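Local coordinates for Pa14_01140 (Pseudomonas aeruginosa, PDB 6OX6), which serves as the immunity protein that binds the type VI secretion effector Tas1, a (p)ppApp-synthesizing toxin, and helps prevent its early activation, at residues I14-Y25 / L54-I65. Residues are numbered along the deposited sequence; the frame is centred on the assembly and turned at random. Where two conformers were deposited one is given.
Sequences IYIDYDFEDVTY and LFNDALRFGREI
Asp17 and Arg63 form the antiparallel hydrogen-bonded pair that joins the edge strand 63-65 to strand 14-18. Asp17 N donates to Arg63 O at 2.7 Å, and Arg63 N returns a bond of 2.8 Å to Asp17 O. Two residues further along, Ile65 N donates to Tyr15 O at 2.7 Å. The partners' carboxylate and guanidinium do not meet; Asp17 OD1 instead bonds Tyr39 OH.

Apolar packing seats helix 54-61 across the hairpin formed by strands 14-18 and 23-25, nearly perpendicular to both. Tyr18, with CG anti to the backbone N (chi1 180°), lays one ring face over Ala58, whose CA makes a CH-pi contact 4.2 Å from the ring centroid; Leu54 CD1 meets the same ring at its edge. Ala58 suits this place because its small CB lets two tyrosines approach the helix, the second being Tyr25, where Tyr25 CE1 lies 3.5 Å from Ala58 CB. Phe55 turns its edge, through CD1, to the face of Tyr25 in a T-shaped pair, planes at 78°. Beside them the CD1 tip of Ile16 meets Leu59 CD2 at 3.5 Å. Gly62 is the first residue past the helix; its bare CA lies close to Asp17 O, and glycine suits so tight a passage between helix and strand.

Polar groups sit at the margin. Water 3 donates to Glu21 OE2 and Asp57 OD2, two acids that also share Arg53, whose positive charge probably eases their proximity. Glu21 OE1 turns to Tyr297 and Lys305 of the Tas1 chain, while Phe61 makes a cation-pi contact with Lys334 of that chain. The chemistry thus implies an apolar helix-on-sheet core with acids and water at one end, and Tas1 touches both kinds of residue.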
ATOM      1  N   ILE B  14      21.331   1.033   5.937  1.00 27.86           N
ATOM      2  CA  ILE B  14      20.125   0.250   6.179  1.00 26.24           C
ATOM      3  C   ILE B  14      19.735  -0.437   4.879  1.00 28.21           C
ATOM      4  O   ILE B  14      19.616   0.222   3.833  1.00 25.77           O
ATOM      5  CB  ILE B  14      18.964   1.135   6.674  1.00 28.67           C
ATOM      6  CG1 ILE B  14      19.333   1.874   7.970  1.00 28.27           C
ATOM      7  CG2 ILE B  14      17.683   0.298   6.835  1.00 29.75           C
ATOM      8  CD1 ILE B  14      19.453   0.994   9.127  1.00 32.50           C
ATOM      9  N   TYR B  15      19.490  -1.745   4.952  1.00 24.30           N
ATOM     10  CA  TYR B  15      19.074  -2.543   3.805  1.00 24.62           C
ATOM     11  C   TYR B  15      17.714  -3.163   4.118  1.00 29.90           C
ATOM     12  O   TYR B  15      17.514  -3.720   5.206  1.00 24.19           O
ATOM     13  CB  TYR B  15      20.120  -3.616   3.474  1.00 27.42           C
ATOM     14  CG  TYR B  15      21.495  -3.021   3.170  1.00 31.80           C
ATOM     15  CD1 TYR B  15      22.392  -2.715   4.200  1.00 32.26           C
ATOM     16  CD2 TYR B  15      21.880  -2.734   1.859  1.00 34.07           C
ATOM     17  CE1 TYR B  15      23.658  -2.164   3.930  1.00 35.39           C
ATOM     18  CE2 TYR B  15      23.155  -2.195   1.569  1.00 35.29           C
ATOM     19  CZ  TYR B  15      24.029  -1.914   2.609  1.00 40.05           C
ATOM     20  OH  TYR B  15      25.272  -1.372   2.310  1.00 48.07           O
ATOM     21  N   ILE B  16      16.805  -3.092   3.144  1.00 24.43           N
ATOM     22  CA  ILE B  16      15.380  -3.312   3.333  1.00 27.16           C
ATOM     23  C   ILE B  16      14.880  -4.288   2.285  1.00 27.77           C
ATOM     24  O   ILE B  16      15.195  -4.132   1.101  1.00 28.02           O
ATOM     25  CB  ILE B  16      14.623  -1.983   3.202  1.00 24.70           C
ATOM     26  CG1 ILE B  16      15.028  -1.051   4.335  1.00 25.27           C
ATOM     27  CG2 ILE B  16      13.159  -2.222   3.140  1.00 23.71           C
ATOM     28  CD1 ILE B  16      14.600   0.373   4.088  1.00 29.71           C
ATOM     29  N   ASP B  17      14.099  -5.287   2.715  1.00 22.54           N
ATOM     30  CA  ASP B  17      13.385  -6.185   1.820  1.00 25.95           C
ATOM     31  C   ASP B  17      11.883  -5.973   1.999  1.00 22.56           C
ATOM     32  O   ASP B  17      11.382  -6.007   3.123  1.00 21.97           O
ATOM     33  CB  ASP B  17      13.750  -7.642   2.112  1.00 31.73           C
ATOM     34  CG  ASP B  17      12.944  -8.634   1.274  1.00 38.56           C
ATOM     35  OD1 ASP B  17      12.497  -8.264   0.162  1.00 34.28           O
ATOM     36  OD2 ASP B  17      12.742  -9.787   1.740  1.00 44.85           O
ATOM     37  N   TYR B  18      11.168  -5.777   0.911  1.00 21.15           N
ATOM     38  CA  TYR B  18       9.713  -5.605   0.952  1.00 24.17           C
ATOM     39  C   TYR B  18       9.144  -6.667   0.022  1.00 24.86           C
ATOM     40  O   TYR B  18       9.037  -6.433  -1.188  1.00 26.35           O
ATOM     41  CB  TYR B  18       9.328  -4.187   0.516  1.00 19.51           C
ATOM     42  CG  TYR B  18       7.832  -3.858   0.504  1.00 19.38           C
ATOM     43  CD1 TYR B  18       6.928  -4.494   1.370  1.00 19.83           C
ATOM     44  CD2 TYR B  18       7.328  -2.889  -0.374  1.00 19.38           C
ATOM     45  CE1 TYR B  18       5.556  -4.177   1.359  1.00 20.08           C
ATOM     46  CE2 TYR B  18       5.963  -2.577  -0.387  1.00 24.48           C
ATOM     47  CZ  TYR B  18       5.100  -3.215   0.499  1.00 21.29           C
ATOM     48  OH  TYR B  18       3.763  -2.907   0.465  1.00 24.17           O
ATOM     49  N   ASP B  19       8.791  -7.837   0.570  1.00 27.51           N
ATOM     50  CA  ASP B  19       8.442  -8.938  -0.323  0.50 32.53           C
ATOM     51  C   ASP B  19       7.111  -8.712  -1.030  1.00 34.49           C
ATOM     52  O   ASP B  19       6.953  -9.178  -2.168  1.00 34.19           O
ATOM     53  CB  ASP B  19       8.430 -10.285   0.404  0.50 36.29           C
ATOM     54  CG  ASP B  19       8.779 -11.450  -0.540  0.50 41.61           C
ATOM     55  OD1 ASP B  19       7.948 -11.775  -1.413  0.50 42.52           O
ATOM     56  OD2 ASP B  19       9.885 -12.024  -0.439  0.50 45.03           O
ATOM     57  N   PHE B  20       6.173  -7.964  -0.431  1.00 30.44           N
ATOM     58  CA  PHE B  20       4.891  -7.749  -1.103  1.00 26.64           C
ATOM     59  C   PHE B  20       5.068  -7.221  -2.526  1.00 26.97           C
ATOM     60  O   PHE B  20       4.366  -7.660  -3.437  1.00 28.51           O
ATOM     61  CB  PHE B  20       3.996  -6.813  -0.288  1.00 22.64           C
ATOM     62  CG  PHE B  20       2.595  -6.689  -0.847  1.00 28.03           C
ATOM     63  CD1 PHE B  20       1.757  -7.798  -0.921  1.00 28.56           C
ATOM     64  CD2 PHE B  20       2.137  -5.469  -1.343  1.00 27.91           C
ATOM     65  CE1 PHE B  20       0.465  -7.684  -1.449  1.00 35.44           C
ATOM     66  CE2 PHE B  20       0.843  -5.341  -1.874  1.00 31.24           C
ATOM     67  CZ  PHE B  20       0.006  -6.458  -1.933  1.00 35.18           C
ATOM     68  N   GLU B  21       6.024  -6.311  -2.752  1.00 23.51           N
ATOM     69  CA  GLU B  21       6.270  -5.793  -4.097  1.00 24.43           C
ATOM     70  C   GLU B  21       7.621  -6.225  -4.654  1.00 26.97           C
ATOM     71  O   GLU B  21       8.150  -5.575  -5.556  1.00 26.36           O
ATOM     72  CB  GLU B  21       6.159  -4.261  -4.138  1.00 27.67           C
ATOM     73  CG  GLU B  21       4.772  -3.687  -3.756  1.00 28.56           C
ATOM     74  CD  GLU B  21       4.274  -2.596  -4.694  1.00 32.88           C
ATOM     75  OE1 GLU B  21       4.724  -2.510  -5.865  1.00 33.82           O
ATOM     76  OE2 GLU B  21       3.450  -1.783  -4.237  1.00 30.42           O
ATOM     77  N   ASP B  22       8.199  -7.309  -4.155  1.00 25.31           N
ATOM     78  CA  ASP B  22       9.432  -7.855  -4.764  1.00 30.66           C
ATOM     79  C   ASP B  22      10.515  -6.780  -4.956  1.00 25.29           C
ATOM     80  O   ASP B  22      11.133  -6.668  -6.013  1.00 24.25           O
ATOM     81  CB  ASP B  22       9.109  -8.519  -6.104  1.00 34.09           C
ATOM     82  CG  ASP B  22       8.378  -9.846  -5.944  1.00 40.27           C
ATOM     83  OD1 ASP B  22       8.177 -10.282  -4.797  1.00 40.22           O
ATOM     84  OD2 ASP B  22       8.015 -10.451  -6.974  1.00 46.35           O
ATOM     85  N   VAL B  23      10.736  -5.964  -3.930  1.00 22.88           N
ATOM     86  CA  VAL B  23      11.648  -4.835  -4.054  1.00 23.25           C
ATOM     87  C   VAL B  23      12.535  -4.767  -2.813  1.00 22.68           C
ATOM     88  O   VAL B  23      12.128  -5.164  -1.710  1.00 19.93           O
ATOM     89  CB  VAL B  23      10.875  -3.510  -4.300  1.00 24.38           C
ATOM     90  CG1 VAL B  23       9.881  -3.150  -3.136  1.00 21.05           C
ATOM     91  CG2 VAL B  23      11.829  -2.387  -4.602  1.00 24.48           C
ATOM     92  N   THR B  24      13.781  -4.309  -3.019  1.00 21.92           N
ATOM     93  CA  THR B  24      14.731  -4.011  -1.955  1.00 18.16           C
ATOM     94  C   THR B  24      15.299  -2.598  -2.119  1.00 23.75           C
ATOM     95  O   THR B  24      15.328  -2.024  -3.213  1.00 24.14           O
ATOM     96  CB  THR B  24      15.889  -5.035  -1.913  1.00 21.72           C
ATOM     97  OG1 THR B  24      16.780  -4.830  -3.033  1.00 20.80           O
ATOM     98  CG2 THR B  24      15.327  -6.455  -1.969  1.00 19.19           C
ATOM     99  N   TYR B  25      15.773  -2.042  -1.007  1.00 19.88           N
ATOM    100  CA  TYR B  25      16.343  -0.704  -0.975  1.00 23.25           C
ATOM    101  C   TYR B  25      17.645  -0.729  -0.199  1.00 26.10           C
ATOM    102  O   TYR B  25      17.840  -1.559   0.710  1.00 23.93           O
ATOM    103  CB  TYR B  25      15.393   0.334  -0.323  1.00 24.00           C
ATOM    104  CG  TYR B  25      14.130   0.572  -1.131  1.00 23.27           C
ATOM    105  CD1 TYR B  25      12.974  -0.132  -0.858  1.00 16.62           C
ATOM    106  CD2 TYR B  25      14.117   1.462  -2.193  1.00 22.75           C
ATOM    107  CE1 TYR B  25      11.836   0.066  -1.591  1.00 20.72           C
ATOM    108  CE2 TYR B  25      12.987   1.674  -2.925  1.00 21.47           C
ATOM    109  CZ  TYR B  25      11.853   0.978  -2.626  1.00 23.36           C
ATOM    110  OH  TYR B  25      10.714   1.181  -3.354  1.00 22.40           O
ATOM    111  N   LEU B  54       6.547   4.000  -2.916  1.00 19.56           N
ATOM    112  CA  LEU B  54       6.877   2.592  -2.700  1.00 18.69           C
ATOM    113  C   LEU B  54       7.954   2.453  -1.629  1.00 16.99           C
ATOM    114  O   LEU B  54       7.904   1.547  -0.784  1.00 18.65           O
ATOM    115  CB  LEU B  54       7.316   1.975  -4.032  1.00 20.35           C
ATOM    116  CG  LEU B  54       7.758   0.508  -4.085  1.00 25.02           C
ATOM    117  CD1 LEU B  54       6.598  -0.378  -3.643  1.00 21.62           C
ATOM    118  CD2 LEU B  54       8.261   0.133  -5.512  1.00 22.40           C
ATOM    119  N   PHE B  55       8.891   3.397  -1.587  1.00 18.01           N
ATOM    120  CA  PHE B  55       9.882   3.395  -0.517  1.00 18.84           C
ATOM    121  C   PHE B  55       9.235   3.518   0.864  1.00 19.72           C
ATOM    122  O   PHE B  55       9.583   2.777   1.792  1.00 16.55           O
ATOM    123  CB  PHE B  55      10.872   4.534  -0.717  1.00 16.72           C
ATOM    124  CG  PHE B  55      11.846   4.675   0.437  1.00 18.78           C
ATOM    125  CD1 PHE B  55      12.790   3.683   0.678  1.00 19.63           C
ATOM    126  CD2 PHE B  55      11.789   5.770   1.298  1.00 19.71           C
ATOM    127  CE1 PHE B  55      13.683   3.789   1.724  1.00 20.48           C
ATOM    128  CE2 PHE B  55      12.691   5.878   2.366  1.00 20.83           C
ATOM    129  CZ  PHE B  55      13.633   4.891   2.576  1.00 19.55           C
ATOM    130  N   ASN B  56       8.325   4.480   1.030  1.00 18.69           N
ATOM    131  CA  ASN B  56       7.652   4.614   2.314  1.00 20.28           C
ATOM    132  C   ASN B  56       6.771   3.400   2.617  1.00 23.05           C
ATOM    133  O   ASN B  56       6.601   3.039   3.783  1.00 19.73           O
ATOM    134  CB  ASN B  56       6.845   5.915   2.341  1.00 19.95           C
ATOM    135  CG  ASN B  56       7.743   7.133   2.582  1.00 23.52           C
ATOM    136  OD1 ASN B  56       7.998   7.489   3.727  1.00 19.90           O
ATOM    137  ND2 ASN B  56       8.241   7.745   1.520  1.00 20.51           N
ATOM    138  N   ASP B  57       6.229   2.731   1.590  1.00 19.30           N
ATOM    139  CA  ASP B  57       5.554   1.457   1.856  1.00 16.05           C
ATOM    140  C   ASP B  57       6.540   0.426   2.389  1.00 20.60           C
ATOM    141  O   ASP B  57       6.216  -0.349   3.303  1.00 23.27           O
ATOM    142  CB  ASP B  57       4.854   0.930   0.601  1.00 23.09           C
ATOM    143  CG  ASP B  57       3.488   1.574   0.371  1.00 33.86           C
ATOM    144  OD1 ASP B  57       3.104   2.448   1.160  1.00 35.34           O
ATOM    145  OD2 ASP B  57       2.780   1.199  -0.595  1.00 38.58           O
ATOM    146  N   ALA B  58       7.741   0.397   1.815  1.00 14.41           N
ATOM    147  CA  ALA B  58       8.771  -0.540   2.253  1.00 16.50           C
ATOM    148  C   ALA B  58       9.157  -0.285   3.695  1.00 15.78           C
ATOM    149  O   ALA B  58       9.372  -1.231   4.462  1.00 17.51           O
ATOM    150  CB  ALA B  58       9.988  -0.437   1.338  1.00 13.03           C
ATOM    151  N   LEU B  59       9.201   0.983   4.107  1.00 17.44           N
ATOM    152  CA  LEU B  59       9.495   1.270   5.510  1.00 15.97           C
ATOM    153  C   LEU B  59       8.394   0.757   6.407  1.00 21.48           C
ATOM    154  O   LEU B  59       8.670   0.239   7.498  1.00 21.19           O
ATOM    155  CB  LEU B  59       9.677   2.760   5.747  1.00 14.36           C
ATOM    156  CG  LEU B  59      10.788   3.407   4.940  1.00 20.50           C
ATOM    157  CD1 LEU B  59      11.011   4.858   5.396  1.00 24.63           C
ATOM    158  CD2 LEU B  59      12.055   2.603   5.096  1.00 18.81           C
ATOM    159  N   ARG B  60       7.136   0.891   5.975  1.00 18.26           N
ATOM    160  CA  ARG B  60       6.066   0.555   6.895  1.00 19.26           C
ATOM    161  C   ARG B  60       5.894  -0.942   6.998  1.00 17.36           C
ATOM    162  O   ARG B  60       5.606  -1.455   8.082  1.00 15.36           O
ATOM    163  CB  ARG B  60       4.753   1.227   6.472  1.00 18.34           C
ATOM    164  CG  ARG B  60       4.776   2.748   6.644  1.00 19.22           C
ATOM    165  CD  ARG B  60       3.499   3.367   6.099  1.00 17.19           C
ATOM    166  NE  ARG B  60       2.295   2.879   6.780  1.00 19.77           N
ATOM    167  CZ  ARG B  60       1.066   3.201   6.394  1.00 24.99           C
ATOM    168  NH1 ARG B  60       0.887   3.974   5.306  1.00 22.98           N
ATOM    169  NH2 ARG B  60       0.026   2.738   7.061  1.00 27.13           N
ATOM    170  N   PHE B  61       6.066  -1.655   5.890  1.00 14.04           N
ATOM    171  CA  PHE B  61       5.630  -3.038   5.813  1.00 17.27           C
ATOM    172  C   PHE B  61       6.749  -4.016   5.495  1.00 15.56           C
ATOM    173  O   PHE B  61       6.497  -5.220   5.509  1.00 21.43           O
ATOM    174  CB  PHE B  61       4.511  -3.177   4.770  1.00 22.02           C
ATOM    175  CG  PHE B  61       3.399  -2.151   4.925  1.00 24.03           C
ATOM    176  CD1 PHE B  61       2.674  -2.065   6.113  1.00 23.89           C
ATOM    177  CD2 PHE B  61       3.054  -1.315   3.871  1.00 21.55           C
ATOM    178  CE1 PHE B  61       1.643  -1.134   6.255  1.00 22.99           C
ATOM    179  CE2 PHE B  61       2.013  -0.370   3.996  1.00 25.19           C
ATOM    180  CZ  PHE B  61       1.317  -0.277   5.195  1.00 22.95           C
ATOM    181  N   GLY B  62       7.952  -3.535   5.162  1.00 23.83           N
ATOM    182  CA  GLY B  62       9.064  -4.397   4.829  1.00 23.25           C
ATOM    183  C   GLY B  62       9.865  -4.780   6.064  1.00 25.88           C
ATOM    184  O   GLY B  62       9.484  -4.513   7.207  1.00 23.82           O
ATOM    185  N   ARG B  63      10.995  -5.416   5.824  1.00 25.41           N
ATOM    186  CA  ARG B  63      11.837  -5.894   6.909  0.50 32.29           C
ATOM    187  C   ARG B  63      13.286  -5.563   6.592  1.00 30.79           C
ATOM    188  O   ARG B  63      13.678  -5.436   5.424  1.00 25.60           O
ATOM    189  CB  ARG B  63      11.671  -7.405   7.139  0.50 35.45           C
ATOM    190  CG  ARG B  63      12.101  -8.260   5.950  0.50 38.44           C
ATOM    191  CD  ARG B  63      11.551  -9.681   6.035  0.50 41.61           C
ATOM    192  NE  ARG B  63      10.095  -9.726   5.930  0.50 43.68           N
ATOM    193  CZ  ARG B  63       9.285  -9.939   6.960  0.50 45.14           C
ATOM    194  NH1 ARG B  63       9.793 -10.122   8.171  0.50 44.37           N
ATOM    195  NH2 ARG B  63       7.968  -9.963   6.779  0.50 45.91           N
ATOM    196  N   GLU B  64      14.068  -5.396   7.645  1.00 27.42           N
ATOM    197  CA  GLU B  64      15.472  -5.082   7.478  1.00 28.62           C
ATOM    198  C   GLU B  64      16.235  -6.353   7.092  1.00 28.15           C
ATOM    199  O   GLU B  64      15.940  -7.442   7.588  1.00 32.25           O
ATOM    200  CB  GLU B  64      16.018  -4.455   8.774  1.00 34.95           C
ATOM    201  CG  GLU B  64      17.457  -4.022   8.679  1.00 40.49           C
ATOM    202  CD  GLU B  64      17.900  -3.053   9.770  1.00 45.32           C
ATOM    203  OE1 GLU B  64      17.066  -2.634  10.611  1.00 46.01           O
ATOM    204  OE2 GLU B  64      19.099  -2.684   9.745  1.00 45.57           O
ATOM    205  N   ILE B  65      17.189  -6.220   6.170  1.00 24.73           N
ATOM    206  CA  ILE B  65      18.093  -7.298   5.792  1.00 24.88           C
ATOM    207  C   ILE B  65      19.527  -6.780   5.905  1.00 26.80           C
ATOM    208  O   ILE B  65      19.769  -5.614   6.235  1.00 27.94           O
ATOM    209  CB  ILE B  65      17.802  -7.836   4.374  1.00 28.42           C
ATOM    210  CG1 ILE B  65      17.904  -6.691   3.354  1.00 24.93           C
ATOM    211  CG2 ILE B  65      16.413  -8.522   4.335  1.00 26.81           C
ATOM    212  CD1 ILE B  65      17.782  -7.103   1.841  1.00 26.13           C
TER
HETATM  213  O   HOH W   1      20.025  -3.127   7.276  1.00 30.37           O
HETATM  214  O   HOH W   2       8.853  -7.822   3.373  1.00 41.84           O
HETATM  215  O   HOH W   3       2.869  -1.547  -1.366  1.00 28.09           O